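Local atomic coordinates of hypothetical bacterial 6-phosphogluconolactonase (Bacteroides fragilis, PDB entry 3SCY), a protein that is a putative 6-phosphogluconolactonase, a seven-bladed beta-propeller that probably hydrolyses the lactone ring of 6-phosphogluconolactone. Residues A[89-101]-A[125-139]. Residues are numbered along the deposited sequence; the frame is centred on the assembly and turned at random.
Sequences LHLLNTQKTMGAD and FPIGQDGALLPASDV
At a seam between neighbouring beta-propeller blades, N93 and Q95 of the outermost strand 88-96 reach the loop between strands 121-126 and 138-141 of the next blade. It illustrates how side-chain amides can stand in for backbone pairing between sheets. N93 grips L133 with both ends of its amide: OD1 accepts from L133 N at 3.0 Å, on a lone pair, and ND2 donates to L133 O at 2.8 Å. L133 O lies 2° out of the N93 amide plane, and the two bonds together fix the rotation of that amide. Q95 gives the same carbonyl a second donor, NE2 to L133 O at 3.1 Å, from above the carbonyl plane. A bend at chi2 (-76°) folds the Q95 amide over the P135 ring, while its CB packs 3.6 Å from F125 CE2. The F125 ring meets the strand's end edge-on, with K96 O and T97 CA near its plane. Water 1 bridges K96 O to A136 N, 2.8 Å from each. Apolar contacts flank this centre: L92 CB against A132 CB, and the selenomethionine methyl M98 CE 3.5 Å from A136 CB, with V139 beyond. D130 OD1 accepts from A132 N in an Asx turn, and G131 O is hydrogen-bonded to Y65 OH in the blade of strand 88-96. One blade's outermost strand is thus tied to a loop of the next, a junction between successive blades of the lactonase family's seven-bladed propeller.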
ATOM      1  N   LEU A  89     -10.520  -6.924 -16.420  1.00 22.73           N
ATOM      2  CA  LEU A  89     -11.014  -5.722 -15.754  1.00 21.58           C
ATOM      3  C   LEU A  89     -11.957  -4.998 -16.690  1.00 25.56           C
ATOM      4  O   LEU A  89     -11.601  -4.774 -17.849  1.00 26.85           O
ATOM      5  CB  LEU A  89      -9.862  -4.805 -15.373  1.00 21.40           C
ATOM      6  CG  LEU A  89      -9.010  -5.318 -14.235  1.00 24.53           C
ATOM      7  CD1 LEU A  89      -7.608  -4.734 -14.293  1.00 26.90           C
ATOM      8  CD2 LEU A  89      -9.664  -5.030 -12.908  1.00 23.64           C
ATOM      9  N   HIS A  90     -13.148  -4.653 -16.221  1.00 21.10           N
ATOM     10  CA  HIS A  90     -14.098  -3.930 -17.062  1.00 21.19           C
ATOM     11  C   HIS A  90     -14.453  -2.670 -16.370  1.00 24.76           C
ATOM     12  O   HIS A  90     -15.133  -2.716 -15.346  1.00 23.67           O
ATOM     13  CB  HIS A  90     -15.367  -4.759 -17.386  1.00 23.44           C
ATOM     14  CG  HIS A  90     -15.129  -5.868 -18.374  1.00 28.64           C
ATOM     15  ND1 HIS A  90     -14.618  -7.073 -17.977  1.00 30.52           N
ATOM     16  CD2 HIS A  90     -15.358  -5.903 -19.708  1.00 32.13           C
ATOM     17  CE1 HIS A  90     -14.538  -7.813 -19.067  1.00 31.34           C
ATOM     18  NE2 HIS A  90     -14.983  -7.153 -20.139  1.00 32.94           N
ATOM     19  N   LEU A  91     -13.965  -1.543 -16.880  1.00 22.93           N
ATOM     20  CA  LEU A  91     -14.224  -0.246 -16.278  1.00 23.64           C
ATOM     21  C   LEU A  91     -15.717  -0.012 -16.107  1.00 26.54           C
ATOM     22  O   LEU A  91     -16.515  -0.257 -17.018  1.00 25.70           O
ATOM     23  CB  LEU A  91     -13.595   0.876 -17.123  1.00 24.81           C
ATOM     24  CG  LEU A  91     -13.707   2.308 -16.582  1.00 28.16           C
ATOM     25  CD1 LEU A  91     -12.860   2.515 -15.315  1.00 26.42           C
ATOM     26  CD2 LEU A  91     -13.353   3.319 -17.657  1.00 33.75           C
ATOM     27  N   LEU A  92     -16.084   0.465 -14.911  1.00 22.07           N
ATOM     28  CA  LEU A  92     -17.458   0.825 -14.599  1.00 21.87           C
ATOM     29  C   LEU A  92     -17.599   2.324 -14.689  1.00 24.11           C
ATOM     30  O   LEU A  92     -18.497   2.822 -15.371  1.00 24.49           O
ATOM     31  CB  LEU A  92     -17.869   0.325 -13.206  1.00 21.03           C
ATOM     32  CG  LEU A  92     -17.763  -1.194 -12.952  1.00 23.14           C
ATOM     33  CD1 LEU A  92     -18.219  -1.510 -11.532  1.00 24.14           C
ATOM     34  CD2 LEU A  92     -18.585  -2.000 -13.939  1.00 26.06           C
ATOM     35  N   ASN A  93     -16.714   3.054 -13.974  1.00 21.87           N
ATOM     36  CA  ASN A  93     -16.706   4.509 -14.013  1.00 20.75           C
ATOM     37  C   ASN A  93     -15.471   5.063 -13.335  1.00 22.44           C
ATOM     38  O   ASN A  93     -14.655   4.308 -12.803  1.00 21.62           O
ATOM     39  CB  ASN A  93     -17.990   5.121 -13.414  1.00 20.19           C
ATOM     40  CG  ASN A  93     -18.106   5.093 -11.907  1.00 26.45           C
ATOM     41  OD1 ASN A  93     -17.477   4.277 -11.225  1.00 21.58           O
ATOM     42  ND2 ASN A  93     -18.865   6.038 -11.367  1.00 28.74           N
ATOM     43  N   THR A  94     -15.337   6.397 -13.384  1.00 21.30           N
ATOM     44  CA  THR A  94     -14.230   7.148 -12.805  0.50 21.15           C
ATOM     45  C   THR A  94     -14.816   8.351 -12.074  1.00 24.14           C
ATOM     46  O   THR A  94     -15.861   8.874 -12.492  1.00 26.40           O
ATOM     47  CB  THR A  94     -13.251   7.572 -13.934  0.50 28.47           C
ATOM     48  OG1 THR A  94     -12.961   6.456 -14.778  0.50 33.49           O
ATOM     49  CG2 THR A  94     -11.952   8.174 -13.414  0.50 22.62           C
ATOM     50  N   GLN A  95     -14.158   8.786 -10.994  1.00 21.69           N
ATOM     51  CA  GLN A  95     -14.590   9.978 -10.263  1.00 21.81           C
ATOM     52  C   GLN A  95     -13.359  10.770  -9.868  1.00 24.08           C
ATOM     53  O   GLN A  95     -12.356  10.175  -9.491  1.00 22.16           O
ATOM     54  CB  GLN A  95     -15.456   9.650  -9.029  1.00 22.41           C
ATOM     55  CG  GLN A  95     -16.769   8.908  -9.303  1.00 22.83           C
ATOM     56  CD  GLN A  95     -17.871   9.773  -9.876  1.00 27.87           C
ATOM     57  OE1 GLN A  95     -17.680  10.952 -10.217  1.00 26.03           O
ATOM     58  NE2 GLN A  95     -19.059   9.198  -9.999  1.00 26.62           N
ATOM     59  N   LYS A  96     -13.448  12.092  -9.887  1.00 23.73           N
ATOM     60  CA  LYS A  96     -12.321  12.972  -9.563  1.00 22.90           C
ATOM     61  C   LYS A  96     -12.084  13.040  -8.054  1.00 24.42           C
ATOM     62  O   LYS A  96     -13.030  13.059  -7.269  1.00 23.27           O
ATOM     63  CB  LYS A  96     -12.586  14.380 -10.143  1.00 26.57           C
ATOM     64  CG  LYS A  96     -12.778  14.390 -11.661  1.00 31.94           C
ATOM     65  CD  LYS A  96     -11.516  13.990 -12.466  1.00 43.73           C
ATOM     66  CE  LYS A  96     -11.631  14.311 -13.946  1.00 60.89           C
ATOM     67  NZ  LYS A  96     -12.572  13.398 -14.654  1.00 73.70           N
ATOM     68  N   THR A  97     -10.806  13.061  -7.650  1.00 23.26           N
ATOM     69  CA  THR A  97     -10.475  13.133  -6.230  1.00 21.08           C
ATOM     70  C   THR A  97     -10.530  14.552  -5.709  1.00 24.63           C
ATOM     71  O   THR A  97     -10.612  14.727  -4.500  1.00 24.04           O
ATOM     72  CB  THR A  97      -9.065  12.599  -5.987  1.00 19.63           C
ATOM     73  OG1 THR A  97      -8.143  13.299  -6.819  1.00 22.68           O
ATOM     74  CG2 THR A  97      -8.966  11.137  -6.234  1.00 20.60           C
HETATM   75  N   MSE A  98     -10.319  15.556  -6.600  1.00 23.68           N
HETATM   76  CA  MSE A  98     -10.248  16.974  -6.232  1.00 26.06           C
HETATM   77  C   MSE A  98      -9.087  17.176  -5.224  1.00 28.74           C
HETATM   78  O   MSE A  98      -9.127  18.029  -4.340  1.00 29.60           O
HETATM   79  CB  MSE A  98     -11.591  17.490  -5.737  1.00 28.56           C
HETATM   80  CG  MSE A  98     -12.561  17.691  -6.914  1.00 34.87           C
HETATM   81 SE   MSE A  98     -14.366  17.739  -6.358  0.75 42.59          SE
HETATM   82  CE  MSE A  98     -14.575  15.927  -5.847  1.00 38.06           C
ATOM     83  N   GLY A  99      -8.041  16.387  -5.438  1.00 27.24           N
ATOM     84  CA  GLY A  99      -6.817  16.388  -4.655  1.00 26.40           C
ATOM     85  C   GLY A  99      -5.759  15.727  -5.503  1.00 27.89           C
ATOM     86  O   GLY A  99      -5.933  14.591  -5.943  1.00 26.85           O
ATOM     87  N   ALA A 100      -4.699  16.468  -5.796  1.00 25.52           N
ATOM     88  CA  ALA A 100      -3.660  16.016  -6.706  1.00 25.40           C
ATOM     89  C   ALA A 100      -2.856  14.839  -6.192  1.00 26.54           C
ATOM     90  O   ALA A 100      -2.611  14.700  -4.992  1.00 25.40           O
ATOM     91  CB  ALA A 100      -2.729  17.162  -7.029  1.00 28.03           C
ATOM     92  N   ASP A 101      -2.454  13.996  -7.141  1.00 23.74           N
ATOM     93  CA  ASP A 101      -1.616  12.808  -6.998  1.00 21.55           C
ATOM     94  C   ASP A 101      -2.135  11.778  -5.970  1.00 23.39           C
ATOM     95  O   ASP A 101      -1.403  11.384  -5.048  1.00 21.34           O
ATOM     96  CB  ASP A 101      -0.147  13.177  -6.737  1.00 22.46           C
ATOM     97  CG  ASP A 101       0.512  13.799  -7.957  1.00 32.26           C
ATOM     98  OD1 ASP A 101       0.200  13.367  -9.093  1.00 31.29           O
ATOM     99  OD2 ASP A 101       1.315  14.732  -7.782  1.00 38.11           O
ATOM    100  N   PHE A 125     -15.168   8.407  -1.244  1.00 17.74           N
ATOM    101  CA  PHE A 125     -16.174   8.130  -2.265  1.00 17.77           C
ATOM    102  C   PHE A 125     -17.104   7.042  -1.778  1.00 20.18           C
ATOM    103  O   PHE A 125     -16.617   5.944  -1.504  1.00 19.04           O
ATOM    104  CB  PHE A 125     -15.547   7.648  -3.598  1.00 18.61           C
ATOM    105  CG  PHE A 125     -14.505   8.518  -4.243  1.00 18.62           C
ATOM    106  CD1 PHE A 125     -13.173   8.426  -3.861  1.00 18.39           C
ATOM    107  CD2 PHE A 125     -14.842   9.387  -5.274  1.00 19.60           C
ATOM    108  CE1 PHE A 125     -12.196   9.194  -4.481  1.00 19.96           C
ATOM    109  CE2 PHE A 125     -13.873  10.193  -5.861  1.00 20.92           C
ATOM    110  CZ  PHE A 125     -12.548  10.086  -5.473  1.00 19.49           C
ATOM    111  N   PRO A 126     -18.434   7.256  -1.759  1.00 18.34           N
ATOM    112  CA  PRO A 126     -19.335   6.138  -1.463  1.00 17.65           C
ATOM    113  C   PRO A 126     -19.299   5.141  -2.628  1.00 20.99           C
ATOM    114  O   PRO A 126     -19.134   5.546  -3.787  1.00 20.59           O
ATOM    115  CB  PRO A 126     -20.729   6.792  -1.367  1.00 19.05           C
ATOM    116  CG  PRO A 126     -20.467   8.295  -1.290  1.00 23.18           C
ATOM    117  CD  PRO A 126     -19.176   8.497  -2.063  1.00 19.99           C
ATOM    118  N   ILE A 127     -19.482   3.869  -2.327  1.00 17.48           N
ATOM    119  CA  ILE A 127     -19.541   2.825  -3.357  1.00 17.25           C
ATOM    120  C   ILE A 127     -21.018   2.540  -3.615  1.00 20.56           C
ATOM    121  O   ILE A 127     -21.779   2.304  -2.665  1.00 20.90           O
ATOM    122  CB  ILE A 127     -18.795   1.546  -2.933  1.00 19.10           C
ATOM    123  CG1 ILE A 127     -17.288   1.828  -2.719  1.00 18.44           C
ATOM    124  CG2 ILE A 127     -18.976   0.456  -4.014  1.00 19.85           C
ATOM    125  CD1 ILE A 127     -16.505   0.711  -2.029  1.00 20.38           C
ATOM    126  N   GLY A 128     -21.421   2.562  -4.881  1.00 18.73           N
ATOM    127  CA  GLY A 128     -22.817   2.290  -5.217  1.00 18.48           C
ATOM    128  C   GLY A 128     -23.151   0.812  -5.105  1.00 20.90           C
ATOM    129  O   GLY A 128     -22.263  -0.036  -4.947  1.00 20.56           O
ATOM    130  N   GLN A 129     -24.445   0.483  -5.231  1.00 21.77           N
ATOM    131  CA  GLN A 129     -24.914  -0.880  -5.072  1.00 20.80           C
ATOM    132  C   GLN A 129     -24.399  -1.832  -6.143  1.00 24.60           C
ATOM    133  O   GLN A 129     -24.453  -3.042  -5.957  1.00 26.77           O
ATOM    134  CB  GLN A 129     -26.432  -0.898  -5.066  1.00 22.14           C
ATOM    135  CG  GLN A 129     -27.007  -0.311  -3.790  1.00 25.46           C
ATOM    136  CD  GLN A 129     -28.506  -0.459  -3.745  1.00 45.30           C
ATOM    137  OE1 GLN A 129     -29.057  -1.522  -4.036  1.00 41.62           O
ATOM    138  NE2 GLN A 129     -29.189   0.617  -3.398  1.00 39.26           N
ATOM    139  N   ASP A 130     -23.926  -1.280  -7.264  1.00 21.87           N
ATOM    140  CA  ASP A 130     -23.362  -2.039  -8.382  1.00 22.15           C
ATOM    141  C   ASP A 130     -21.826  -2.075  -8.326  1.00 24.70           C
ATOM    142  O   ASP A 130     -21.213  -2.570  -9.261  1.00 24.79           O
ATOM    143  CB  ASP A 130     -23.813  -1.376  -9.707  1.00 24.95           C
ATOM    144  CG  ASP A 130     -23.402   0.095  -9.886  1.00 31.94           C
ATOM    145  OD1 ASP A 130     -22.901   0.705  -8.912  1.00 26.14           O
ATOM    146  OD2 ASP A 130     -23.686   0.663 -10.956  1.00 37.84           O
ATOM    147  N   GLY A 131     -21.209  -1.504  -7.281  1.00 21.01           N
ATOM    148  CA  GLY A 131     -19.747  -1.486  -7.173  1.00 19.63           C
ATOM    149  C   GLY A 131     -19.084  -0.272  -7.808  1.00 20.46           C
ATOM    150  O   GLY A 131     -17.883  -0.041  -7.636  1.00 20.32           O
ATOM    151  N   ALA A 132     -19.846   0.519  -8.568  1.00 20.98           N
ATOM    152  CA  ALA A 132     -19.295   1.713  -9.182  1.00 21.20           C
ATOM    153  C   ALA A 132     -19.147   2.822  -8.124  1.00 24.26           C
ATOM    154  O   ALA A 132     -19.730   2.727  -7.039  1.00 24.74           O
ATOM    155  CB  ALA A 132     -20.182   2.161 -10.347  1.00 23.06           C
ATOM    156  N   LEU A 133     -18.389   3.861  -8.435  1.00 20.98           N
ATOM    157  CA  LEU A 133     -18.163   4.928  -7.470  1.00 22.76           C
ATOM    158  C   LEU A 133     -19.174   6.040  -7.581  1.00 24.57           C
ATOM    159  O   LEU A 133     -19.510   6.479  -8.677  1.00 24.32           O
ATOM    160  CB  LEU A 133     -16.773   5.567  -7.658  1.00 23.94           C
ATOM    161  CG  LEU A 133     -15.576   4.691  -7.426  1.00 29.89           C
ATOM    162  CD1 LEU A 133     -14.401   5.212  -8.229  1.00 31.31           C
ATOM    163  CD2 LEU A 133     -15.215   4.664  -5.981  1.00 35.02           C
ATOM    164  N   LEU A 134     -19.604   6.554  -6.439  1.00 22.19           N
ATOM    165  CA  LEU A 134     -20.381   7.777  -6.443  1.00 22.68           C
ATOM    166  C   LEU A 134     -19.385   8.939  -6.436  1.00 23.39           C
ATOM    167  O   LEU A 134     -18.223   8.777  -6.041  1.00 21.34           O
ATOM    168  CB  LEU A 134     -21.323   7.872  -5.225  1.00 23.81           C
ATOM    169  CG  LEU A 134     -22.731   7.343  -5.411  1.00 29.01           C
ATOM    170  CD1 LEU A 134     -22.745   5.837  -5.430  1.00 28.15           C
ATOM    171  CD2 LEU A 134     -23.653   7.867  -4.315  1.00 33.33           C
ATOM    172  N   PRO A 135     -19.791  10.137  -6.834  1.00 21.86           N
ATOM    173  CA  PRO A 135     -18.885  11.299  -6.732  1.00 22.17           C
ATOM    174  C   PRO A 135     -18.397  11.495  -5.297  1.00 24.31           C
ATOM    175  O   PRO A 135     -19.084  11.086  -4.364  1.00 24.68           O
ATOM    176  CB  PRO A 135     -19.768  12.474  -7.166  1.00 25.30           C
ATOM    177  CG  PRO A 135     -20.812  11.849  -8.024  1.00 30.01           C
ATOM    178  CD  PRO A 135     -21.110  10.531  -7.371  1.00 24.51           C
ATOM    179  N   ALA A 136     -17.220  12.094  -5.117  1.00 22.39           N
ATOM    180  CA  ALA A 136     -16.664  12.267  -3.768  1.00 23.03           C
ATOM    181  C   ALA A 136     -17.692  12.844  -2.800  1.00 24.62           C
ATOM    182  O   ALA A 136     -18.447  13.751  -3.179  1.00 25.15           O
ATOM    183  CB  ALA A 136     -15.466  13.169  -3.824  1.00 24.38           C
ATOM    184  N   SER A 137     -17.799  12.262  -1.598  1.00 22.02           N
ATOM    185  CA  SER A 137     -18.724  12.762  -0.568  1.00 21.10           C
ATOM    186  C   SER A 137     -17.983  13.619   0.443  1.00 25.81           C
ATOM    187  O   SER A 137     -18.619  14.388   1.163  1.00 27.27           O
ATOM    188  CB  SER A 137     -19.433  11.618   0.148  1.00 22.77           C
ATOM    189  OG  SER A 137     -18.454  10.721   0.651  1.00 24.12           O
ATOM    190  N   ASP A 138     -16.634  13.529   0.486  1.00 22.33           N
ATOM    191  CA  ASP A 138     -15.835  14.352   1.402  1.00 21.86           C
ATOM    192  C   ASP A 138     -14.423  14.510   0.884  1.00 23.51           C
ATOM    193  O   ASP A 138     -13.884  13.587   0.290  1.00 23.02           O
ATOM    194  CB  ASP A 138     -15.813  13.707   2.795  1.00 23.22           C
ATOM    195  CG  ASP A 138     -15.525  14.622   3.967  1.00 29.39           C
ATOM    196  OD1 ASP A 138     -15.438  15.872   3.754  1.00 30.56           O
ATOM    197  OD2 ASP A 138     -15.496  14.119   5.118  1.00 32.16           O
ATOM    198  N   VAL A 139     -13.857  15.698   1.047  1.00 21.58           N
ATOM    199  CA  VAL A 139     -12.453  16.030   0.727  1.00 22.47           C
ATOM    200  C   VAL A 139     -11.930  16.698   1.996  1.00 28.82           C
ATOM    201  O   VAL A 139     -12.443  17.760   2.386  1.00 28.87           O
ATOM    202  CB  VAL A 139     -12.238  16.888  -0.555  1.00 27.26           C
ATOM    203  CG1 VAL A 139     -10.747  17.172  -0.801  1.00 27.15           C
ATOM    204  CG2 VAL A 139     -12.845  16.225  -1.780  1.00 26.70           C
TER
HETATM  205  O   HOH W   1     -15.828  13.039  -7.321  1.00 27.30           O